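Local coordinates for protein 3-hydroxyisobutyrate dehydrogenase (Thermus thermophilus, PDB 2CVZ) that catalyses the NADP-dependent oxidation of 3-hydroxyisobutyrate, a step of valine catabolism, at residues C[26-29]-C[35-38]; C[108-113]-C[136-141]; C[198-203]-C[208-213]. All blocks are in the same frame, centred on the assembly; numbering follows the deposited sequence.

Contacts 1 and 2 lie in the N-terminal coenzyme-binding domain and reach the same mixed sheet. Their centres are about 24 Å apart, and their nearest atoms about 14 Å. Contact 1 joins strand 26-29 to helix 34-43, and contact 2 joins strand 110-117 to helix 136-142. Contact 3 belongs to the C-terminal helical region and joins the C-terminal part of helix 193-200 and the turn after it to helix 208-212. Its centre is about 38 Å from that of either other contact, beyond the centre of the chain. The three follow one another along the sequence without interleaving. The first two lie within the Rossmann-type domain and join its sheet to helices, whereas the third lies beside a second subunit.

Contact 1 (C[26-29]-C[35-38]); sequences TLVW and KALR
V28 and W29 on strand 26-29 meet A36 on helix 34-43 through a small apolar contact. No hydrogen bond crosses it. The V28 side chain points toward the helix, and its CG2 branch does the touching. With chi1 at -66°, CG1 lies opposite the carbonyl carbon, while CG2 sits between the backbone N and that carbon. CG2 comes up to the helix backbone and lies 4.2 Å from A36 O. It also faces the A36 methyl, with V28 CG2 and A36 CB 4.5 Å apart. These are loose van der Waals distances, and the side chain of the buried A36 is a single methyl, so the contact is small. This methyl points back at the strand and also reaches the W29 backbone, where A36 CB lies 4.5 Å from W29 CA.

W29 adds backbone here, not its ring. Its CB leaves the strand away from the helix. CG stands anti to the backbone N (chi1 177°), and chi2 of 87° turns the indole roughly square to the CA-CB-CG plane. The ring comes within about 4 Å of the bound NADPH and also touches I7 and L50. Alternate strand residues thus serve two sides: V28 meets the helix, and W29 the coenzyme side.

The strand is fixed on both edges by backbone hydrogen bonds. L27 pairs with V4 and F6, while T26 and V28 pair with E46, and V28 also with V48. On the helix, A36 touches A47 of the following strand, and R38 makes a cation-pi contact with Y14. Strand 26-29, helix 34-43 and strand 46-47 form a beta-alpha-beta unit of the Rossmann-type fold that binds the dinucleotide.

Contact 2 (C[108-113]-C[136-141]); sequences GVTYLD and EEAVER
A138 meets T110 and L112 where its helix crosses their strand almost at a right angle. The short axes of 110-113 and 136-141 make 78° and pass 9.4 Å apart. In the classical helix-on-sheet packing of a Rossmann fold the helix runs nearly along the strands, so this steep crossing stands out. It lies in the coenzyme-binding domain, where strand 110-117 lies beside antiparallel strand 128-133 in the sheet, with helix 119-125 between them in the chain. The helix 136-142 then leads on to strand 149-156.

The contact is wholly apolar, with no hydrogen bond across it. One methyl group, A138 CB, receives side chains from two strand residues that point the same way. T110 presents its methyl, and CG2 lies 3.7 Å from A138 CB. The torsion that sets CG2 anti to the T110 backbone N aims this branch at the helix. L112 brings both ends of its fork to the same methyl: CD1 and CD2 of L112 are each 3.9 Å from A138 CB. The A138 methyl thus touches both T110 and L112. V139 takes a lesser share beside L112.

Y111, between the two touching strand residues, points to the other face of the sheet. Its hydroxyl bonds D88 and H162, and its ring packs on helix 94-105. Y85 on the neighbouring strand touches both T110 and A138 and so extends the apolar patch.

With CD1 anti to CA (chi2 177°), L112 CD1 also touches the helix backbone, 4.0 Å from A138 C.

Contact 3 (C[198-203]-C[208-213]); sequences EVINAS and NATENL
A beta turn and a short helix meet here in the helical C-terminal region, with N201 and T210 carrying the contact. I200 to S203 form a type I beta turn at the C-terminal side of helix 193-200, and N201 in that turn faces helix 208-212. The N201 side chain, with CG opposite its carbonyl carbon (chi1 -73°), points toward helix 208-212 and runs alongside T210 in the opposite direction.

Its amide makes one settled hydrogen bond across the contact. N201 ND2 donates to T210 O at 2.9 Å, with an N-H...O angle of 154°. That carbonyl oxygen lies nearly in the amide plane of N201, yet the donor stands 58° out of the T210 carbonyl plane. N201 OD1 lies 2.7 Å from T210 OG1, close enough for a hydrogen bond. The ND2 bond, with OD1 beside the hydroxyl, is consistent with a single orientation of the amide. T210 OG1 is also hydrogen-bonded to S207 N. Close by, E211 CG sits 3.1 Å from N201 OD1, a tight CH contact. A water bridges the segments as well. It donates to N201 O at 2.7 Å and to E211 OE2 at 2.8 Å. I200 adds a weaker touch, CG2 to T210 OG1 at 4.2 Å.

With an alanine at N201, T210 O would probably lose its amide donor, T210 OG1 would lose its close neighbour, and a gap would be likely to open beside E211 CG.

The turn is braced by S203 OG, which donates to V199 O. S203 OG also bonds S117 OG of the second subunit, and E198 makes a salt bridge to K151 of that subunit. Helix 208-212 packs on the long helix 160-188, with A209 on L176 and T210 on A179.

Contact 1 (C[26-29]-C[35-38])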
loop_
_atom_site.group_PDB
_atom_site.type_symbol
_atom_site.label_atom_id
_atom_site.label_comp_id
_atom_site.label_asym_id
_atom_site.label_seq_id
_atom_site.Cartn_x
_atom_site.Cartn_y
_atom_site.Cartn_z
ATOM N N THR C 26 -21.931 -40.365 -17.620
ATOM C CA THR C 26 -21.210 -39.744 -16.516
ATOM C C THR C 26 -21.590 -40.196 -15.116
ATOM O O THR C 26 -22.766 -40.244 -14.759
ATOM C CB THR C 26 -21.373 -38.206 -16.579
ATOM O OG1 THR C 26 -20.942 -37.732 -17.859
ATOM C CG2 THR C 26 -20.556 -37.528 -15.489
ATOM N N LEU C 27 -20.571 -40.518 -14.323
ATOM C CA LEU C 27 -20.767 -40.925 -12.939
ATOM C C LEU C 27 -20.460 -39.702 -12.080
ATOM O O LEU C 27 -19.502 -38.977 -12.349
ATOM C CB LEU C 27 -19.803 -42.056 -12.566
ATOM C CG LEU C 27 -19.801 -43.331 -13.410
ATOM C CD1 LEU C 27 -18.874 -44.348 -12.757
ATOM C CD2 LEU C 27 -21.215 -43.897 -13.524
ATOM N N VAL C 28 -21.274 -39.454 -11.061
ATOM C CA VAL C 28 -21.026 -38.311 -10.194
ATOM C C VAL C 28 -21.078 -38.690 -8.723
ATOM O O VAL C 28 -21.801 -39.604 -8.322
ATOM C CB VAL C 28 -22.038 -37.158 -10.441
ATOM C CG1 VAL C 28 -21.850 -36.585 -11.836
ATOM C CG2 VAL C 28 -23.467 -37.661 -10.262
ATOM N N TRP C 29 -20.283 -37.986 -7.925
ATOM C CA TRP C 29 -20.240 -38.210 -6.489
ATOM C C TRP C 29 -20.051 -36.876 -5.796
ATOM O O TRP C 29 -19.361 -35.992 -6.309
ATOM C CB TRP C 29 -19.081 -39.133 -6.105
ATOM C CG TRP C 29 -18.965 -39.323 -4.617
ATOM C CD1 TRP C 29 -19.619 -40.248 -3.853
ATOM C CD2 TRP C 29 -18.182 -38.534 -3.710
ATOM N NE1 TRP C 29 -19.289 -40.085 -2.525
ATOM C CE2 TRP C 29 -18.410 -39.040 -2.411
ATOM C CE3 TRP C 29 -17.309 -37.448 -3.868
ATOM C CZ2 TRP C 29 -17.795 -38.497 -1.273
ATOM C CZ3 TRP C 29 -16.697 -36.906 -2.737
ATOM C CH2 TRP C 29 -16.945 -37.435 -1.457
ATOM N N LYS C 35 -26.998 -34.124 -3.216
ATOM C CA LYS C 35 -26.632 -33.299 -4.364
ATOM C C LYS C 35 -26.377 -34.177 -5.591
ATOM O O LYS C 35 -26.712 -33.804 -6.718
ATOM C CB LYS C 35 -25.369 -32.495 -4.036
ATOM C CG LYS C 35 -25.017 -31.422 -5.048
ATOM C CD LYS C 35 -25.699 -30.101 -4.724
ATOM C CE LYS C 35 -25.188 -29.529 -3.408
ATOM N NZ LYS C 35 -25.705 -28.154 -3.153
ATOM N N ALA C 36 -25.776 -35.341 -5.366
ATOM C CA ALA C 36 -25.491 -36.270 -6.451
ATOM C C ALA C 36 -26.804 -36.839 -6.986
ATOM O O ALA C 36 -27.006 -36.921 -8.197
ATOM C CB ALA C 36 -24.590 -37.397 -5.957
ATOM N N LEU C 37 -27.697 -37.221 -6.077
ATOM C CA LEU C 37 -28.991 -37.772 -6.470
ATOM C C LEU C 37 -29.780 -36.768 -7.301
ATOM O O LEU C 37 -30.376 -37.125 -8.318
ATOM C CB LEU C 37 -29.813 -38.158 -5.233
ATOM C CG LEU C 37 -29.312 -39.328 -4.386
ATOM C CD1 LEU C 37 -30.273 -39.553 -3.227
ATOM C CD2 LEU C 37 -29.207 -40.585 -5.238
ATOM N N ARG C 38 -29.785 -35.513 -6.862
ATOM C CA ARG C 38 -30.492 -34.460 -7.570
ATOM C C ARG C 38 -29.910 -34.256 -8.965
ATOM O O ARG C 38 -30.618 -34.018 -9.934
ATOM C CB ARG C 38 -30.365 -33.170 -6.758
ATOM C CG ARG C 38 -30.898 -31.953 -7.512
ATOM C CD ARG C 38 -31.154 -30.764 -6.579
ATOM N NE ARG C 38 -30.781 -29.506 -7.231
ATOM C CZ ARG C 38 -29.786 -28.793 -6.672
ATOM N NH1 ARG C 38 -29.184 -29.234 -5.582
ATOM N NH2 ARG C 38 -29.407 -27.638 -7.229
#

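Contact 2 (C[108-113]-C[136-141])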
loop_
_atom_site.group_PDB
_atom_site.type_symbol
_atom_site.label_atom_id
_atom_site.label_comp_id
_atom_site.label_asym_id
_atom_site.label_seq_id
_atom_site.Cartn_x
_atom_site.Cartn_y
_atom_site.Cartn_z
ATOM N N GLY C 108 -0.350 -45.012 -12.802
ATOM C CA GLY C 108 -0.544 -44.884 -14.234
ATOM C C GLY C 108 -1.595 -43.842 -14.577
ATOM O O GLY C 108 -2.133 -43.832 -15.684
ATOM N N VAL C 109 -1.889 -42.964 -13.621
ATOM C CA VAL C 109 -2.878 -41.906 -13.816
ATOM C C VAL C 109 -2.186 -40.589 -14.150
ATOM O O VAL C 109 -1.225 -40.199 -13.487
ATOM C CB VAL C 109 -3.738 -41.708 -12.549
ATOM C CG1 VAL C 109 -4.699 -40.544 -12.744
ATOM C CG2 VAL C 109 -4.510 -42.982 -12.246
ATOM N N THR C 110 -2.680 -39.907 -15.177
ATOM C CA THR C 110 -2.100 -38.638 -15.601
ATOM C C THR C 110 -2.912 -37.444 -15.116
ATOM O O THR C 110 -4.058 -37.244 -15.528
ATOM C CB THR C 110 -1.983 -38.575 -17.131
ATOM O OG1 THR C 110 -1.163 -39.660 -17.586
ATOM C CG2 THR C 110 -1.357 -37.256 -17.568
ATOM N N TYR C 111 -2.303 -36.657 -14.234
ATOM C CA TYR C 111 -2.939 -35.472 -13.669
ATOM C C TYR C 111 -2.699 -34.249 -14.543
ATOM O O TYR C 111 -1.624 -34.080 -15.124
ATOM C CB TYR C 111 -2.386 -35.195 -12.268
ATOM C CG TYR C 111 -2.898 -33.919 -11.623
ATOM C CD1 TYR C 111 -4.000 -33.939 -10.767
ATOM C CD2 TYR C 111 -2.271 -32.690 -11.860
ATOM C CE1 TYR C 111 -4.464 -32.769 -10.156
ATOM C CE2 TYR C 111 -2.729 -31.516 -11.257
ATOM C CZ TYR C 111 -3.822 -31.563 -10.406
ATOM O OH TYR C 111 -4.259 -30.413 -9.790
ATOM N N LEU C 112 -3.712 -33.396 -14.622
ATOM C CA LEU C 112 -3.631 -32.161 -15.388
ATOM C C LEU C 112 -4.363 -31.096 -14.596
ATOM O O LEU C 112 -5.491 -31.325 -14.161
ATOM C CB LEU C 112 -4.317 -32.314 -16.748
ATOM C CG LEU C 112 -3.719 -33.284 -17.767
ATOM C CD1 LEU C 112 -4.606 -33.332 -18.997
ATOM C CD2 LEU C 112 -2.319 -32.834 -18.140
ATOM N N ASP C 113 -3.732 -29.948 -14.364
ATOM C CA ASP C 113 -4.457 -28.906 -13.658
ATOM C C ASP C 113 -5.266 -28.189 -14.724
ATOM O O ASP C 113 -4.739 -27.797 -15.765
ATOM C CB ASP C 113 -3.537 -27.927 -12.897
ATOM C CG ASP C 113 -2.242 -27.609 -13.622
ATOM O OD1 ASP C 113 -1.808 -26.438 -13.552
ATOM O OD2 ASP C 113 -1.637 -28.515 -14.227
ATOM N N GLU C 136 1.665 -32.419 -23.331
ATOM C CA GLU C 136 0.965 -32.112 -24.575
ATOM C C GLU C 136 0.078 -33.270 -25.025
ATOM O O GLU C 136 -1.036 -33.061 -25.509
ATOM C CB GLU C 136 1.973 -31.799 -25.682
ATOM C CG GLU C 136 3.020 -30.773 -25.298
ATOM C CD GLU C 136 3.935 -30.427 -26.451
ATOM O OE1 GLU C 136 4.530 -31.359 -27.036
ATOM O OE2 GLU C 136 4.059 -29.226 -26.772
ATOM N N GLU C 137 0.584 -34.488 -24.870
ATOM C CA GLU C 137 -0.152 -35.683 -25.266
ATOM C C GLU C 137 -1.448 -35.836 -24.477
ATOM O O GLU C 137 -2.501 -36.125 -25.046
ATOM C CB GLU C 137 0.724 -36.926 -25.079
ATOM C CG GLU C 137 1.979 -36.934 -25.949
ATOM C CD GLU C 137 3.037 -35.936 -25.493
ATOM O OE1 GLU C 137 3.975 -35.671 -26.278
ATOM O OE2 GLU C 137 2.942 -35.425 -24.353
ATOM N N ALA C 138 -1.367 -35.642 -23.165
ATOM C CA ALA C 138 -2.543 -35.753 -22.309
ATOM C C ALA C 138 -3.544 -34.653 -22.648
ATOM O O ALA C 138 -4.746 -34.900 -22.722
ATOM C CB ALA C 138 -2.137 -35.658 -20.843
ATOM N N VAL C 139 -3.043 -33.440 -22.858
ATOM C CA VAL C 139 -3.909 -32.313 -23.192
ATOM C C VAL C 139 -4.752 -32.615 -24.429
ATOM O O VAL C 139 -5.962 -32.393 -24.437
ATOM C CB VAL C 139 -3.088 -31.029 -23.448
ATOM C CG1 VAL C 139 -3.986 -29.936 -24.002
ATOM C CG2 VAL C 139 -2.438 -30.565 -22.152
ATOM N N GLU C 140 -4.109 -33.125 -25.471
ATOM C CA GLU C 140 -4.812 -33.449 -26.705
ATOM C C GLU C 140 -5.868 -34.527 -26.474
ATOM O O GLU C 140 -6.917 -34.529 -27.116
ATOM C CB GLU C 140 -3.816 -33.924 -27.766
ATOM C CG GLU C 140 -4.449 -34.235 -29.115
ATOM C CD GLU C 140 -3.434 -34.699 -30.145
ATOM O OE1 GLU C 140 -2.821 -35.770 -29.941
ATOM O OE2 GLU C 140 -3.248 -33.991 -31.160
ATOM N N ARG C 141 -5.586 -35.436 -25.548
ATOM C CA ARG C 141 -6.501 -36.530 -25.235
ATOM C C ARG C 141 -7.732 -36.071 -24.450
ATOM O O ARG C 141 -8.820 -36.622 -24.617
ATOM C CB ARG C 141 -5.763 -37.602 -24.431
ATOM C CG ARG C 141 -6.555 -38.875 -24.167
ATOM C CD ARG C 141 -6.568 -39.792 -25.381
ATOM N NE ARG C 141 -7.147 -41.097 -25.069
ATOM C CZ ARG C 141 -8.427 -41.302 -24.772
ATOM N NH1 ARG C 141 -9.280 -40.285 -24.749
ATOM N NH2 ARG C 141 -8.857 -42.526 -24.491
#

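Contact 3 (C[198-203]-C[208-213])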
loop_
_atom_site.group_PDB
_atom_site.type_symbol
_atom_site.label_atom_id
_atom_site.label_comp_id
_atom_site.label_asym_id
_atom_site.label_seq_id
_atom_site.Cartn_x
_atom_site.Cartn_y
_atom_site.Cartn_z
ATOM N N GLU C 198 -21.396 3.734 -16.897
ATOM C CA GLU C 198 -21.691 3.743 -18.324
ATOM C C GLU C 198 -20.494 4.360 -19.044
ATOM O O GLU C 198 -20.057 3.863 -20.079
ATOM C CB GLU C 198 -22.949 4.566 -18.620
ATOM C CG GLU C 198 -23.517 4.323 -20.017
ATOM C CD GLU C 198 -24.657 5.262 -20.367
ATOM O OE1 GLU C 198 -25.422 5.642 -19.454
ATOM O OE2 GLU C 198 -24.793 5.607 -21.561
ATOM N N VAL C 199 -19.962 5.442 -18.484
ATOM C CA VAL C 199 -18.816 6.121 -19.083
ATOM C C VAL C 199 -17.562 5.252 -18.996
ATOM O O VAL C 199 -16.875 5.034 -19.995
ATOM C CB VAL C 199 -18.542 7.481 -18.390
ATOM C CG1 VAL C 199 -17.263 8.109 -18.946
ATOM C CG2 VAL C 199 -19.723 8.419 -18.605
ATOM N N ILE C 200 -17.269 4.751 -17.801
ATOM C CA ILE C 200 -16.096 3.907 -17.602
ATOM C C ILE C 200 -16.109 2.688 -18.515
ATOM O O ILE C 200 -15.084 2.329 -19.086
ATOM C CB ILE C 200 -15.995 3.438 -16.135
ATOM C CG1 ILE C 200 -15.738 4.643 -15.230
ATOM C CG2 ILE C 200 -14.872 2.409 -15.978
ATOM C CD1 ILE C 200 -15.893 4.339 -13.746
ATOM N N ASN C 201 -17.269 2.053 -18.658
ATOM C CA ASN C 201 -17.368 0.874 -19.504
ATOM C C ASN C 201 -17.256 1.189 -20.994
ATOM O O ASN C 201 -17.204 0.288 -21.826
ATOM C CB ASN C 201 -18.654 0.107 -19.190
ATOM C CG ASN C 201 -18.573 -0.621 -17.859
ATOM O OD1 ASN C 201 -17.533 -1.187 -17.526
ATOM N ND2 ASN C 201 -19.663 -0.618 -17.102
ATOM N N ALA C 202 -17.200 2.473 -21.323
ATOM C CA ALA C 202 -17.045 2.903 -22.707
ATOM C C ALA C 202 -15.666 3.548 -22.843
ATOM O O ALA C 202 -15.303 4.058 -23.906
ATOM C CB ALA C 202 -18.135 3.910 -23.073
ATOM N N SER C 203 -14.894 3.508 -21.759
ATOM C CA SER C 203 -13.571 4.119 -21.744
ATOM C C SER C 203 -12.431 3.172 -21.368
ATOM O O SER C 203 -12.638 1.976 -21.180
ATOM C CB SER C 203 -13.584 5.321 -20.800
ATOM O OG SER C 203 -14.632 6.208 -21.158
ATOM N N ASN C 208 -13.658 -6.410 -16.681
ATOM C CA ASN C 208 -14.761 -7.342 -16.518
ATOM C C ASN C 208 -15.501 -6.992 -15.226
ATOM O O ASN C 208 -16.714 -7.163 -15.127
ATOM C CB ASN C 208 -14.236 -8.777 -16.444
ATOM C CG ASN C 208 -15.268 -9.748 -15.897
ATOM O OD1 ASN C 208 -16.322 -9.956 -16.496
ATOM N ND2 ASN C 208 -14.970 -10.340 -14.747
ATOM N N ALA C 209 -14.764 -6.491 -14.238
ATOM C CA ALA C 209 -15.361 -6.121 -12.957
ATOM C C ALA C 209 -16.378 -4.989 -13.094
ATOM O O ALA C 209 -17.470 -5.060 -12.530
ATOM C CB ALA C 209 -14.268 -5.719 -11.962
ATOM N N THR C 210 -16.024 -3.942 -13.834
ATOM C CA THR C 210 -16.935 -2.818 -14.012
ATOM C C THR C 210 -18.033 -3.128 -15.025
ATOM O O THR C 210 -19.124 -2.566 -14.960
ATOM C CB THR C 210 -16.196 -1.540 -14.486
ATOM O OG1 THR C 210 -15.607 -1.767 -15.775
ATOM C CG2 THR C 210 -15.112 -1.151 -13.493
ATOM N N GLU C 211 -17.743 -4.032 -15.951
ATOM C CA GLU C 211 -18.707 -4.378 -16.990
ATOM C C GLU C 211 -19.749 -5.416 -16.591
ATOM O O GLU C 211 -20.938 -5.237 -16.861
ATOM C CB GLU C 211 -17.986 -4.908 -18.235
ATOM C CG GLU C 211 -16.949 -3.985 -18.845
ATOM C CD GLU C 211 -16.198 -4.642 -19.995
ATOM O OE1 GLU C 211 -15.572 -5.703 -19.773
ATOM O OE2 GLU C 211 -16.232 -4.098 -21.120
ATOM N N ASN C 212 -19.309 -6.488 -15.940
ATOM C CA ASN C 212 -20.210 -7.583 -15.602
ATOM C C ASN C 212 -20.445 -7.967 -14.148
ATOM O O ASN C 212 -21.168 -8.931 -13.885
ATOM C CB ASN C 212 -19.757 -8.829 -16.362
ATOM C CG ASN C 212 -19.489 -8.544 -17.829
ATOM O OD1 ASN C 212 -20.360 -8.048 -18.542
ATOM N ND2 ASN C 212 -18.279 -8.850 -18.284
ATOM N N LEU C 213 -19.847 -7.245 -13.206
ATOM C CA LEU C 213 -20.041 -7.583 -11.800
ATOM C C LEU C 213 -20.676 -6.476 -10.973
ATOM O O LEU C 213 -21.704 -6.683 -10.333
ATOM C CB LEU C 213 -18.708 -7.986 -11.159
ATOM C CG LEU C 213 -18.046 -9.276 -11.649
ATOM C CD1 LEU C 213 -16.735 -9.497 -10.901
ATOM C CD2 LEU C 213 -18.980 -10.452 -11.421
HETATM O O HOH W 1 -18.102 -2.264 -22.151
#